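Local coordinates for protein BT_4661 (Bacteroides thetaiotaomicron, PDB 4AK2) that binds heparin and heparan sulphate chains as a SusE-like surface glycan-binding protein, this chain being its ligand-binding C-terminal part, at residues Q27-A32 against E126-V131; F132-A137 against I274-K279; F164-I169 against G241-A246. One frame throughout, in Å; residues are numbered along the deposited sequence.

Contact 1. Residues Q27-A32 against E126-V131; sequences QFRIEA and EYTPFV
The guanidinium of Arg-29 is held at its edge by two hydrogen bonds near its plane: NH1 reaches Thr-128 OG1 at 2.9 Å, and NH2 reaches the carbonyl O of Tyr-127, also at 2.9 Å, standing above that carbonyl's plane. Gln-27 OE1 takes two backbone N-H groups, that of Val-131 at 3.2 Å and, weakly, that of Phe-130 at 3.0 Å, while its NE2 bonds to Ala-25 O and, through a water, to Val-131 O.

Charge and stacking add to this. The carboxylate of Glu-126 lies over one face of the Arg-29 guanidinium, the two planes 12° apart, so the salt bridge from OE1 to NH1 is long at 3.7 Å and rests on charge alone. Over the opposite face lies Phe-130 CD2, 3.9 Å from Arg-29 NH2. Glu-126 OE2 finds Ser-116 OG, and Arg-29 NE finds His-114 ND1.

These bonds tie the edge strand 27-30, which runs parallel to strand 105-115, to the irregular linker leading into strand 131-134; a cis peptide before Pro-129 turns that linker.

Packing of Phe-130 joins the two as well. Its CG lies between the backbone N and the carbonyl carbon (chi1 65°), which starts the ring toward Gln-27. The two side chains meet tip to tip, amide and ring planes 88° apart, with Gln-27 OE1 over one ring face, toward the rim, and Phe-130 CZ 3.6 Å from Gln-27 CB.

Contact 2. Residues F132-A137 against I274-K279; sequences FQVNPA and IWFDTK
Val-134 CG1, set between the backbone N and the carbonyl carbon (chi1 67°), meets Ile-274 CG2 at 3.6 Å and Phe-276 CD1 at 3.7 Å. Ile-274 has its CG2 anti to the backbone N, which places that methyl beside the valine and over the Phe-276 ring, offset toward its rim. The two segments are neighbouring parallel strands of a mixed beta sheet, 131-134 beside 268-276, their short axes 23° apart. Trp-275 N donates to Phe-132 O, Val-134 N to Trp-275 O and Asp-277 N to Val-134 O, the last at 3.0 Å just beyond the regular pairing.

Phe-132, Val-134, Ile-274 and Phe-276 share one face of the sheet; Ile-274 CD1 sits at the edge of the Phe-132 ring, and Ile-231 and Trp-236 cover this side further. On the other face Gln-133 and Trp-275 lie side by side, pointing the same way, with Gln-133 NE2 3.3 Å from Trp-275 CZ3 and the amide turned 51° from the indole.

Past the strands both segments bend in Asx turns. Asp-277 OD1 accepts from Lys-279 N, and Asn-135 OD1 from Ala-137 N at 2.8 Å, while Pro-136 CG rests 4.0 Å from the methyl CG2 of Thr-278.

Contact 3. Residues F164-I169 against G241-A246; sequences FFYYNI and GYANGA
Tyr-167 and Ala-246 exchange a pair of backbone hydrogen bonds, Tyr-167 N to Ala-246 O at 2.8 Å one way and Ala-246 N to Tyr-167 O at 2.9 Å the other. Ile-169 N adds a third, to Asn-244 O. This is an antiparallel, hydrogen-bonded pair followed by a non-hydrogen-bonded one, where Asn-168 faces Gly-245 with CA atoms only 4.2 Å apart. Glycine suits that place, since a CB would collide with Tyr-166 OH and Tyr-167 O.

With CG anti to the backbone N (chi1 -178°), the Tyr-166 ring starts out beside the carbonyl carbon and lies over the facing backbone, Ala-246 N over one face and 4.0 Å from Tyr-166 CE1. Tyr-166 OH is 3.3 Å from Ala-243 CB. A water near the ring plane joins three groups: it lies 2.6 Å from Tyr-166 OH, donates to Asn-168 OD1 and accepts from Asn-244 N. Replacing Tyr-166 by an alanine would probably leave this water without one of its partners and open a gap over the backbone of Gly-245 and Ala-246. Across the pair, Ile-169 CD1 packs on Ala-246 CB at 4.0 Å.

In the second shell, Gly-171 O receives Asn-168 ND2, which steadies the amide that meets the water, and His-63 ND1 bonds to Tyr-167 OH. Phe-165 lies close to a bound sodium ion and near a sulphated glucosamine of the bound glycan. Strand 163-168 also pairs with 178-179, helix 187-195 packs on Tyr-166 through Leu-188, and strand 268-276 adjoins strand 241-254.

How the contacts relate
Along the chain the two segments of contact 1 both come first; contact 3 then falls wholly between the two segments of contact 2. Contacts 2 and 3 lie in the same mixed sheet, centres about 10 Å apart, because strands 241-254 and 268-276 are neighbours there; Phe-276 N and Gly-245 O join them in a probable hydrogen bond. Contact 1 is about 18 Å from contact 2, between centres, and involves strand 27-30 of the other mixed sheet, yet touches contact 2 through Val-131 and Trp-275. The series thus runs from that sheet, through the 126-131 linker, into the sheet whose strand 163-168 approaches the bound glycan.

Contact 1. Residues Q27-A32 against E126-V131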
loop_
_atom_site.group_PDB
_atom_site.type_symbol
_atom_site.label_atom_id
_atom_site.label_comp_id
_atom_site.label_asym_id
_atom_site.label_seq_id
_atom_site.Cartn_x
_atom_site.Cartn_y
_atom_site.Cartn_z
ATOM N N GLN A 27 9.606 2.754 -0.579
ATOM C CA GLN A 27 8.546 3.633 -0.062
ATOM C C GLN A 27 9.105 4.922 0.477
ATOM O O GLN A 27 10.147 4.940 1.117
ATOM C CB GLN A 27 7.731 2.869 0.993
ATOM C CG GLN A 27 8.485 2.620 2.316
ATOM C CD GLN A 27 7.803 1.544 3.128
ATOM O OE1 GLN A 27 6.840 1.786 3.824
ATOM N NE2 GLN A 27 8.359 0.310 3.052
ATOM N N PHE A 28 8.431 6.034 0.140
ATOM C CA PHE A 28 8.901 7.374 0.437
ATOM C C PHE A 28 7.815 8.228 1.013
ATOM O O PHE A 28 6.729 8.296 0.455
ATOM C CB PHE A 28 9.477 8.028 -0.853
ATOM C CG PHE A 28 10.649 7.247 -1.351
ATOM C CD1 PHE A 28 10.479 6.154 -2.192
ATOM C CD2 PHE A 28 11.935 7.529 -0.884
ATOM C CE1 PHE A 28 11.574 5.354 -2.557
ATOM C CE2 PHE A 28 13.026 6.726 -1.254
ATOM C CZ PHE A 28 12.844 5.650 -2.056
ATOM N N ARG A 29 8.110 8.852 2.139
ATOM C CA ARG A 29 7.188 9.762 2.779
ATOM C C ARG A 29 7.569 11.187 2.447
ATOM O O ARG A 29 8.741 11.576 2.491
ATOM C CB ARG A 29 7.206 9.552 4.317
ATOM C CG ARG A 29 6.362 10.599 5.056
ATOM C CD ARG A 29 6.099 10.181 6.496
ATOM N NE ARG A 29 5.126 9.095 6.559
ATOM C CZ ARG A 29 5.236 7.974 7.286
ATOM N NH1 ARG A 29 6.330 7.693 8.061
ATOM N NH2 ARG A 29 4.233 7.111 7.231
ATOM N N ILE A 30 6.553 11.983 2.143
ATOM C CA ILE A 30 6.680 13.440 2.099
ATOM C C ILE A 30 6.186 13.922 3.459
ATOM O O ILE A 30 5.025 13.685 3.826
ATOM C CB ILE A 30 5.865 14.065 0.946
ATOM C CG1 ILE A 30 6.309 13.455 -0.399
ATOM C CG2 ILE A 30 6.025 15.580 0.969
ATOM C CD1 ILE A 30 5.549 12.235 -0.859
ATOM N N GLU A 31 7.079 14.554 4.225
ATOM C CA GLU A 31 6.781 14.943 5.600
ATOM C C GLU A 31 5.608 15.927 5.662
ATOM O O GLU A 31 5.363 16.690 4.724
ATOM C CB GLU A 31 8.018 15.574 6.263
ATOM C CG GLU A 31 8.350 16.977 5.715
ATOM C CD GLU A 31 9.615 17.577 6.349
ATOM O OE1 GLU A 31 9.856 17.358 7.573
ATOM O OE2 GLU A 31 10.377 18.255 5.627
ATOM N N ALA A 32 4.906 15.920 6.790
ATOM C CA ALA A 32 3.820 16.840 7.039
ATOM C C ALA A 32 4.274 18.272 6.750
ATOM O O ALA A 32 5.340 18.705 7.220
ATOM C CB ALA A 32 3.335 16.690 8.462
ATOM N N GLU A 126 0.854 8.067 11.238
ATOM C CA GLU A 126 1.934 7.583 10.407
ATOM C C GLU A 126 2.273 6.129 10.733
ATOM O O GLU A 126 2.665 5.793 11.868
ATOM C CB GLU A 126 3.210 8.443 10.589
ATOM C CG GLU A 126 2.983 9.865 10.100
ATOM C CD GLU A 126 4.247 10.690 10.033
ATOM O OE1 GLU A 126 5.289 10.234 10.563
ATOM O OE2 GLU A 126 4.213 11.805 9.481
ATOM N N TYR A 127 2.165 5.254 9.748
ATOM C CA TYR A 127 2.667 3.893 9.855
ATOM C C TYR A 127 4.077 3.908 9.243
ATOM O O TYR A 127 4.260 4.400 8.116
ATOM C CB TYR A 127 1.793 2.951 9.013
ATOM C CG TYR A 127 0.415 2.689 9.601
ATOM C CD1 TYR A 127 -0.652 3.553 9.380
ATOM C CD2 TYR A 127 0.189 1.586 10.410
ATOM C CE1 TYR A 127 -1.898 3.318 9.912
ATOM C CE2 TYR A 127 -1.050 1.324 10.964
ATOM C CZ TYR A 127 -2.103 2.215 10.722
ATOM O OH TYR A 127 -3.355 1.984 11.294
ATOM N N THR A 128 5.032 3.363 9.965
ATOM C CA THR A 128 6.419 3.300 9.463
ATOM C C THR A 128 6.881 1.867 9.653
ATOM O O THR A 128 7.262 1.502 10.784
ATOM C CB THR A 128 7.320 4.281 10.239
ATOM O OG1 THR A 128 6.828 5.610 10.070
ATOM C CG2 THR A 128 8.780 4.193 9.764
ATOM N N PRO A 129 6.916 1.041 8.609
ATOM C CA PRO A 129 6.610 1.327 7.207
ATOM C C PRO A 129 5.122 1.489 6.976
ATOM O O PRO A 129 4.288 0.922 7.658
ATOM C CB PRO A 129 7.111 0.047 6.491
ATOM C CG PRO A 129 6.889 -1.044 7.515
ATOM C CD PRO A 129 7.256 -0.393 8.814
ATOM N N PHE A 130 4.831 2.269 5.932
ATOM C CA PHE A 130 3.428 2.469 5.487
ATOM C C PHE A 130 3.007 1.498 4.423
ATOM O O PHE A 130 1.858 1.575 3.947
ATOM C CB PHE A 130 3.134 3.912 5.124
ATOM C CG PHE A 130 3.900 4.413 3.919
ATOM C CD1 PHE A 130 3.354 4.244 2.620
ATOM C CD2 PHE A 130 5.129 5.079 4.047
ATOM C CE1 PHE A 130 4.023 4.739 1.515
ATOM C CE2 PHE A 130 5.809 5.562 2.942
ATOM C CZ PHE A 130 5.248 5.376 1.676
ATOM N N VAL A 131 3.868 0.579 3.996
ATOM C CA VAL A 131 3.510 -0.519 3.118
ATOM C C VAL A 131 3.625 -1.788 3.972
ATOM O O VAL A 131 4.747 -2.150 4.407
ATOM C CB VAL A 131 4.394 -0.630 1.889
ATOM C CG1 VAL A 131 3.900 -1.746 0.959
ATOM C CG2 VAL A 131 4.442 0.717 1.118
HETATM O O HOH W 1 7.437 -2.357 3.870
HETATM O O HOH W 2 1.254 6.450 7.187
HETATM O O HOH W 3 5.782 13.938 8.739
#

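Contact 2. Residues F132-A137 against I274-K279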
loop_
_atom_site.group_PDB
_atom_site.type_symbol
_atom_site.label_atom_id
_atom_site.label_comp_id
_atom_site.label_asym_id
_atom_site.label_seq_id
_atom_site.Cartn_x
_atom_site.Cartn_y
_atom_site.Cartn_z
ATOM N N PHE A 132 2.513 -2.423 4.276
ATOM C CA PHE A 132 2.487 -3.645 5.069
ATOM C C PHE A 132 2.605 -4.803 4.081
ATOM O O PHE A 132 1.663 -5.054 3.305
ATOM C CB PHE A 132 1.156 -3.702 5.894
ATOM C CG PHE A 132 0.945 -5.028 6.595
ATOM C CD1 PHE A 132 2.041 -5.816 7.019
ATOM C CD2 PHE A 132 -0.351 -5.521 6.813
ATOM C CE1 PHE A 132 1.875 -7.057 7.673
ATOM C CE2 PHE A 132 -0.529 -6.757 7.505
ATOM C CZ PHE A 132 0.585 -7.524 7.877
ATOM N N GLN A 133 3.728 -5.528 4.099
ATOM C CA GLN A 133 3.978 -6.659 3.258
ATOM C C GLN A 133 3.481 -7.907 3.955
ATOM O O GLN A 133 4.015 -8.267 5.039
ATOM C CB GLN A 133 5.478 -6.788 2.967
ATOM C CG GLN A 133 5.947 -5.585 2.126
ATOM C CD GLN A 133 7.425 -5.712 1.775
ATOM O OE1 GLN A 133 8.265 -5.844 2.669
ATOM N NE2 GLN A 133 7.751 -5.628 0.486
ATOM N N VAL A 134 2.451 -8.547 3.419
ATOM C CA VAL A 134 1.778 -9.642 4.077
ATOM C C VAL A 134 1.618 -10.833 3.160
ATOM O O VAL A 134 1.337 -10.694 1.950
ATOM C CB VAL A 134 0.410 -9.150 4.645
ATOM C CG1 VAL A 134 -0.590 -8.770 3.514
ATOM C CG2 VAL A 134 -0.210 -10.209 5.559
ATOM N N ASN A 135 1.745 -12.035 3.713
ATOM C CA ASN A 135 1.506 -13.267 2.974
ATOM C C ASN A 135 0.010 -13.595 3.116
ATOM O O ASN A 135 -0.455 -13.812 4.222
ATOM C CB ASN A 135 2.348 -14.384 3.596
ATOM C CG ASN A 135 2.126 -15.733 2.951
ATOM O OD1 ASN A 135 1.128 -16.001 2.300
ATOM N ND2 ASN A 135 3.117 -16.594 3.091
ATOM N N PRO A 136 -0.767 -13.582 2.021
ATOM C CA PRO A 136 -2.211 -13.797 2.130
ATOM C C PRO A 136 -2.585 -15.191 2.597
ATOM O O PRO A 136 -3.709 -15.378 3.041
ATOM C CB PRO A 136 -2.708 -13.540 0.695
ATOM C CG PRO A 136 -1.527 -13.910 -0.169
ATOM C CD PRO A 136 -0.332 -13.400 0.621
ATOM N N ALA A 137 -1.691 -16.176 2.515
ATOM C CA ALA A 137 -2.007 -17.495 3.075
ATOM C C ALA A 137 -1.982 -17.454 4.603
ATOM O O ALA A 137 -2.794 -18.069 5.226
ATOM C CB ALA A 137 -1.059 -18.578 2.535
ATOM N N ILE A 274 -1.538 -2.092 1.730
ATOM C CA ILE A 274 -1.308 -3.490 2.052
ATOM C C ILE A 274 -0.835 -4.194 0.777
ATOM O O ILE A 274 -1.496 -4.137 -0.266
ATOM C CB ILE A 274 -2.614 -4.198 2.511
ATOM C CG1 ILE A 274 -3.349 -3.423 3.606
ATOM C CG2 ILE A 274 -2.309 -5.649 2.902
ATOM C CD1 ILE A 274 -2.538 -2.967 4.767
ATOM N N TRP A 275 0.334 -4.830 0.812
ATOM C CA TRP A 275 0.886 -5.515 -0.329
ATOM C C TRP A 275 0.882 -6.988 -0.070
ATOM O O TRP A 275 1.654 -7.461 0.830
ATOM C CB TRP A 275 2.272 -4.978 -0.674
ATOM C CG TRP A 275 2.974 -5.630 -1.829
ATOM C CD1 TRP A 275 2.519 -6.616 -2.689
ATOM C CD2 TRP A 275 4.335 -5.340 -2.248
ATOM N NE1 TRP A 275 3.506 -6.940 -3.621
ATOM C CE2 TRP A 275 4.617 -6.206 -3.389
ATOM C CE3 TRP A 275 5.331 -4.482 -1.783
ATOM C CZ2 TRP A 275 5.858 -6.202 -4.019
ATOM C CZ3 TRP A 275 6.562 -4.468 -2.420
ATOM C CH2 TRP A 275 6.821 -5.311 -3.528
ATOM N N PHE A 276 0.048 -7.766 -0.727
ATOM C CA PHE A 276 -0.075 -9.212 -0.586
ATOM C C PHE A 276 0.875 -9.905 -1.529
ATOM O O PHE A 276 0.902 -9.656 -2.726
ATOM C CB PHE A 276 -1.497 -9.675 -0.984
ATOM C CG PHE A 276 -2.601 -8.956 -0.263
ATOM C CD1 PHE A 276 -3.134 -9.420 0.951
ATOM C CD2 PHE A 276 -3.184 -7.814 -0.836
ATOM C CE1 PHE A 276 -4.162 -8.765 1.592
ATOM C CE2 PHE A 276 -4.210 -7.153 -0.186
ATOM C CZ PHE A 276 -4.708 -7.615 1.024
ATOM N N ASP A 277 1.686 -10.831 -0.982
ATOM C CA ASP A 277 2.534 -11.715 -1.812
ATOM C C ASP A 277 2.899 -12.940 -0.966
ATOM O O ASP A 277 3.390 -12.797 0.170
ATOM C CB ASP A 277 3.811 -10.965 -2.250
ATOM C CG ASP A 277 4.609 -11.678 -3.315
ATOM O OD1 ASP A 277 4.753 -12.908 -3.249
ATOM O OD2 ASP A 277 5.166 -10.969 -4.177
ATOM N N THR A 278 2.605 -14.116 -1.498
ATOM C CA THR A 278 2.954 -15.360 -0.808
ATOM C C THR A 278 4.464 -15.536 -0.550
ATOM O O THR A 278 4.832 -16.387 0.270
ATOM C CB THR A 278 2.443 -16.612 -1.554
ATOM O OG1 THR A 278 2.875 -16.585 -2.896
ATOM C CG2 THR A 278 0.941 -16.728 -1.487
ATOM N N LYS A 279 5.308 -14.755 -1.220
ATOM C CA LYS A 279 6.747 -14.852 -1.008
ATOM C C LYS A 279 7.188 -14.106 0.249
ATOM O O LYS A 279 8.317 -14.284 0.690
ATOM C CB LYS A 279 7.509 -14.295 -2.237
ATOM C CG LYS A 279 7.405 -15.081 -3.524
ATOM C CD LYS A 279 7.707 -16.536 -3.306
#

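Contact 3. Residues F164-I169 against G241-A246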
loop_
_atom_site.group_PDB
_atom_site.type_symbol
_atom_site.label_atom_id
_atom_site.label_comp_id
_atom_site.label_asym_id
_atom_site.label_seq_id
_atom_site.Cartn_x
_atom_site.Cartn_y
_atom_site.Cartn_z
ATOM N N PHE A 164 -11.969 1.990 -1.436
ATOM C CA PHE A 164 -11.071 0.853 -1.500
ATOM C C PHE A 164 -10.651 0.648 -2.944
ATOM O O PHE A 164 -11.474 0.720 -3.869
ATOM C CB PHE A 164 -11.755 -0.404 -0.979
ATOM C CG PHE A 164 -12.244 -0.298 0.434
ATOM C CD1 PHE A 164 -11.417 -0.637 1.489
ATOM C CD2 PHE A 164 -13.547 0.138 0.716
ATOM C CE1 PHE A 164 -11.864 -0.548 2.786
ATOM C CE2 PHE A 164 -14.007 0.234 2.015
ATOM C CZ PHE A 164 -13.164 -0.095 3.063
ATOM N N PHE A 165 -9.363 0.416 -3.170
ATOM C CA PHE A 165 -8.809 0.212 -4.513
ATOM C C PHE A 165 -7.848 -0.976 -4.430
ATOM O O PHE A 165 -7.095 -1.117 -3.407
ATOM C CB PHE A 165 -7.958 1.372 -4.993
ATOM C CG PHE A 165 -8.709 2.690 -5.146
ATOM C CD1 PHE A 165 -9.034 3.464 -4.001
ATOM C CD2 PHE A 165 -9.025 3.208 -6.415
ATOM C CE1 PHE A 165 -9.674 4.681 -4.108
ATOM C CE2 PHE A 165 -9.657 4.446 -6.507
ATOM C CZ PHE A 165 -9.988 5.171 -5.366
ATOM N N TYR A 166 -7.764 -1.780 -5.466
ATOM C CA TYR A 166 -6.813 -2.865 -5.521
ATOM C C TYR A 166 -6.044 -2.856 -6.808
ATOM O O TYR A 166 -6.649 -2.680 -7.913
ATOM C CB TYR A 166 -7.543 -4.220 -5.389
ATOM C CG TYR A 166 -6.622 -5.414 -5.389
ATOM C CD1 TYR A 166 -6.072 -5.867 -4.195
ATOM C CD2 TYR A 166 -6.325 -6.100 -6.555
ATOM C CE1 TYR A 166 -5.231 -6.957 -4.169
ATOM C CE2 TYR A 166 -5.476 -7.194 -6.567
ATOM C CZ TYR A 166 -4.921 -7.610 -5.336
ATOM O OH TYR A 166 -4.089 -8.713 -5.213
ATOM N N TYR A 167 -4.734 -3.100 -6.773
ATOM C CA TYR A 167 -3.904 -3.113 -7.983
ATOM C C TYR A 167 -3.186 -4.444 -8.038
ATOM O O TYR A 167 -2.330 -4.731 -7.186
ATOM C CB TYR A 167 -2.892 -1.958 -7.970
ATOM C CG TYR A 167 -3.634 -0.656 -7.907
ATOM C CD1 TYR A 167 -4.225 -0.139 -9.082
ATOM C CD2 TYR A 167 -3.835 0.022 -6.720
ATOM C CE1 TYR A 167 -5.017 0.995 -9.051
ATOM C CE2 TYR A 167 -4.605 1.218 -6.690
ATOM C CZ TYR A 167 -5.188 1.697 -7.877
ATOM O OH TYR A 167 -5.964 2.843 -7.867
ATOM N N ASN A 168 -3.537 -5.274 -9.013
ATOM C CA ASN A 168 -2.816 -6.523 -9.223
ATOM C C ASN A 168 -1.383 -6.199 -9.580
ATOM O O ASN A 168 -1.103 -5.254 -10.345
ATOM C CB ASN A 168 -3.449 -7.288 -10.396
ATOM C CG ASN A 168 -2.783 -8.633 -10.608
ATOM O OD1 ASN A 168 -2.515 -9.353 -9.666
ATOM N ND2 ASN A 168 -2.462 -8.951 -11.845
ATOM N N ILE A 169 -0.451 -6.928 -8.979
ATOM C CA ILE A 169 0.980 -6.729 -9.257
ATOM C C ILE A 169 1.495 -7.886 -10.079
ATOM O O ILE A 169 1.810 -7.708 -11.267
ATOM C CB ILE A 169 1.806 -6.484 -7.962
ATOM C CG1 ILE A 169 1.406 -5.102 -7.369
ATOM C CG2 ILE A 169 3.289 -6.603 -8.205
ATOM C CD1 ILE A 169 1.857 -4.878 -5.925
ATOM N N GLY A 241 -5.960 -17.928 -7.960
ATOM C CA GLY A 241 -4.732 -17.733 -7.208
ATOM C C GLY A 241 -4.848 -16.846 -5.998
ATOM O O GLY A 241 -5.851 -16.168 -5.776
ATOM N N TYR A 242 -3.807 -16.878 -5.175
ATOM C CA TYR A 242 -3.663 -15.926 -4.070
ATOM C C TYR A 242 -3.559 -14.486 -4.592
ATOM O O TYR A 242 -2.994 -14.253 -5.679
ATOM C CB TYR A 242 -2.424 -16.261 -3.213
ATOM C CG TYR A 242 -2.694 -17.388 -2.288
ATOM C CD1 TYR A 242 -3.307 -17.155 -1.060
ATOM C CD2 TYR A 242 -2.301 -18.700 -2.598
ATOM C CE1 TYR A 242 -3.552 -18.197 -0.175
ATOM C CE2 TYR A 242 -2.546 -19.745 -1.721
ATOM C CZ TYR A 242 -3.154 -19.490 -0.506
ATOM O OH TYR A 242 -3.376 -20.535 0.351
ATOM N N ALA A 243 -4.033 -13.546 -3.791
ATOM C CA ALA A 243 -3.773 -12.137 -4.071
ATOM C C ALA A 243 -2.269 -11.913 -4.210
ATOM O O ALA A 243 -1.476 -12.426 -3.381
ATOM C CB ALA A 243 -4.320 -11.210 -2.998
ATOM N N ASN A 244 -1.870 -11.153 -5.226
ATOM C CA ASN A 244 -0.507 -10.722 -5.421
ATOM C C ASN A 244 -0.640 -9.317 -5.969
ATOM O O ASN A 244 -0.859 -9.107 -7.175
ATOM C CB ASN A 244 0.279 -11.652 -6.351
ATOM C CG ASN A 244 1.720 -11.283 -6.418
ATOM O OD1 ASN A 244 2.070 -10.205 -6.885
ATOM N ND2 ASN A 244 2.564 -12.172 -5.912
ATOM N N GLY A 245 -0.661 -8.347 -5.083
ATOM C CA GLY A 245 -1.116 -7.008 -5.421
ATOM C C GLY A 245 -1.264 -6.136 -4.207
ATOM O O GLY A 245 -0.901 -6.553 -3.090
ATOM N N ALA A 246 -1.757 -4.921 -4.377
ATOM C CA ALA A 246 -1.741 -3.919 -3.323
ATOM C C ALA A 246 -3.112 -3.290 -3.132
ATOM O O ALA A 246 -3.756 -2.888 -4.127
ATOM C CB ALA A 246 -0.713 -2.839 -3.620
HETATM O O HOH W 4 -3.694 -10.291 -7.304
#